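Local structure of putative immunoglobulin-blocking virulence protein (Mycoplasma mycoides subsp. capri, 7ADK) at residues A[209-212]-A[213-217]. The protein is a putative virulence protein that probably blocks host immunoglobulin. Residues are numbered along the deposited sequence; the frame is centred on the assembly and turned at random.
Sequences SIFN and VFKEE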
loop_
_atom_site.group_PDB
_atom_site.type_symbol
_atom_site.label_atom_id
_atom_site.label_comp_id
_atom_site.label_asym_id
_atom_site.label_seq_id
_atom_site.Cartn_x
_atom_site.Cartn_y
_atom_site.Cartn_z
ATOM N N SER A 209 9.871 32.491 -24.752
ATOM C CA SER A 209 9.088 31.647 -25.650
ATOM C C SER A 209 7.640 32.109 -25.874
ATOM O O SER A 209 7.190 32.129 -27.019
ATOM C CB SER A 209 9.159 30.211 -25.147
ATOM O OG SER A 209 8.526 29.320 -26.013
ATOM N N ILE A 210 6.905 32.564 -24.848
ATOM C CA ILE A 210 5.521 33.055 -25.013
ATOM C C ILE A 210 5.502 34.443 -25.664
ATOM O O ILE A 210 4.811 34.659 -26.660
ATOM C CB ILE A 210 4.753 32.987 -23.669
ATOM C CG1 ILE A 210 4.352 31.533 -23.319
ATOM C CG2 ILE A 210 3.532 33.892 -23.589
ATOM C CD1 ILE A 210 3.308 30.865 -24.209
ATOM N N PHE A 211 6.319 35.372 -25.172
ATOM C CA PHE A 211 6.442 36.718 -25.726
ATOM C C PHE A 211 6.849 36.719 -27.211
ATOM O O PHE A 211 6.312 37.484 -28.010
ATOM C CB PHE A 211 7.444 37.487 -24.865
ATOM C CG PHE A 211 7.556 38.950 -25.206
ATOM C CD1 PHE A 211 8.459 39.383 -26.192
ATOM C CD2 PHE A 211 6.765 39.886 -24.525
ATOM C CE1 PHE A 211 8.563 40.745 -26.501
ATOM C CE2 PHE A 211 6.867 41.245 -24.844
ATOM C CZ PHE A 211 7.761 41.676 -25.832
ATOM N N ASN A 212 7.741 35.813 -27.613
ATOM C CA ASN A 212 8.195 35.660 -28.995
ATOM C C ASN A 212 7.142 35.009 -29.909
ATOM O O ASN A 212 7.073 35.338 -31.091
ATOM C CB ASN A 212 9.504 34.860 -29.010
ATOM C CG ASN A 212 10.657 35.509 -28.287
ATOM O OD1 ASN A 212 10.580 36.593 -27.768
ATOM N ND2 ASN A 212 11.791 34.880 -28.278
ATOM N N VAL A 213 6.308 34.114 -29.389
ATOM C CA VAL A 213 5.181 33.535 -30.129
ATOM C C VAL A 213 4.057 34.555 -30.319
ATOM O O VAL A 213 3.434 34.579 -31.380
ATOM C CB VAL A 213 4.693 32.256 -29.433
ATOM C CG1 VAL A 213 3.348 31.737 -29.932
ATOM C CG2 VAL A 213 5.701 31.147 -29.677
ATOM N N PHE A 214 3.824 35.448 -29.355
ATOM C CA PHE A 214 2.883 36.550 -29.545
ATOM C C PHE A 214 3.429 37.638 -30.473
ATOM O O PHE A 214 2.703 38.066 -31.368
ATOM C CB PHE A 214 2.418 37.105 -28.197
ATOM C CG PHE A 214 1.578 36.181 -27.322
ATOM C CD1 PHE A 214 1.085 34.939 -27.772
ATOM C CD2 PHE A 214 1.282 36.583 -26.010
ATOM C CE1 PHE A 214 0.323 34.121 -26.927
ATOM C CE2 PHE A 214 0.526 35.757 -25.163
ATOM C CZ PHE A 214 0.045 34.528 -25.620
ATOM N N LYS A 215 4.693 38.061 -30.361
ATOM C CA LYS A 215 5.215 39.120 -31.241
ATOM C C LYS A 215 5.244 38.700 -32.716
ATOM O O LYS A 215 4.941 39.513 -33.584
ATOM C CB LYS A 215 6.543 39.687 -30.707
ATOM C CG LYS A 215 7.814 38.980 -31.185
ATOM C CD LYS A 215 9.083 39.461 -30.471
ATOM C CE LYS A 215 9.369 40.941 -30.738
ATOM N NZ LYS A 215 10.657 41.393 -30.171
ATOM N N GLU A 216 5.528 37.432 -33.013
ATOM C CA GLU A 216 5.528 36.897 -34.380
ATOM C C GLU A 216 4.137 36.890 -35.032
ATOM O O GLU A 216 4.032 37.068 -36.241
ATOM C CB GLU A 216 6.170 35.504 -34.383
ATOM C CG GLU A 216 6.401 34.888 -35.774
ATOM C CD GLU A 216 5.238 34.075 -36.373
ATOM O OE1 GLU A 216 4.265 33.735 -35.675
ATOM O OE2 GLU A 216 5.316 33.728 -37.565
ATOM N N GLU A 217 3.061 36.774 -34.253
ATOM C CA GLU A 217 1.691 36.837 -34.767
ATOM C C GLU A 217 1.247 38.284 -35.041
ATOM O O GLU A 217 0.659 38.553 -36.085
ATOM C CB GLU A 217 0.744 36.095 -33.810
ATOM C CG GLU A 217 -0.678 35.883 -34.336
ATOM C CD GLU A 217 -0.829 34.757 -35.365
ATOM O OE1 GLU A 217 0.140 34.418 -36.074
ATOM O OE2 GLU A 217 -1.938 34.192 -35.480
#
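Ile210 and Phe214 meet one turn apart on the surface helix 209-218, in a local i to i+4 contact on the side turned to helices 227-235 and 280-288. The two side chains run side by side in the same direction, and the methyl CG2 of Ile210 sits over one face of the Phe214 ring, displaced toward its rim. This is a CH-pi contact: CG2 of Ile210 is 4.2 Å from the ring centroid and 3.9 Å from Phe214 CE2. The first torsion of Ile210 (chi1 -75°) sets CG2 opposite its own backbone N, on the side where the ring lies. Phe214 is buried; beyond Ile210 it packs on Ser230, Ser233 and Val234 of helix 227-235 and on Ile285 and Ile288 of helix 280-288.

Four successive i to i+4 backbone hydrogen bonds hold the turn. Phe214 N to Ile210 O measures 3.0 Å and Lys215 N to Phe211 O 2.9 Å, while the flanking pairs, Val213 N to Ser209 O and Glu216 N to Asn212 O, are both 3.2 Å.

On another side of the helix, CD of Lys215 approaches CE1 of Phe211 obliquely at 4.2 Å. The OD1 of Asn212 lies in the plane of the Phe211 ring, at its edge. The same amide makes weak hydrogen bonds back to Asn207 and Asn208, and Asn208 OD1 accepts a hydrogen bond from Phe211 N, so the first turn is tied to the residues just before it. The pattern is that of an amphipathic surface alpha-helix, in which an Ile-Phe pair at i and i+4 lines one side, the buried Phe214 packs inward on two neighbouring helices, and Ser209, Lys215 and Glu216 are exposed.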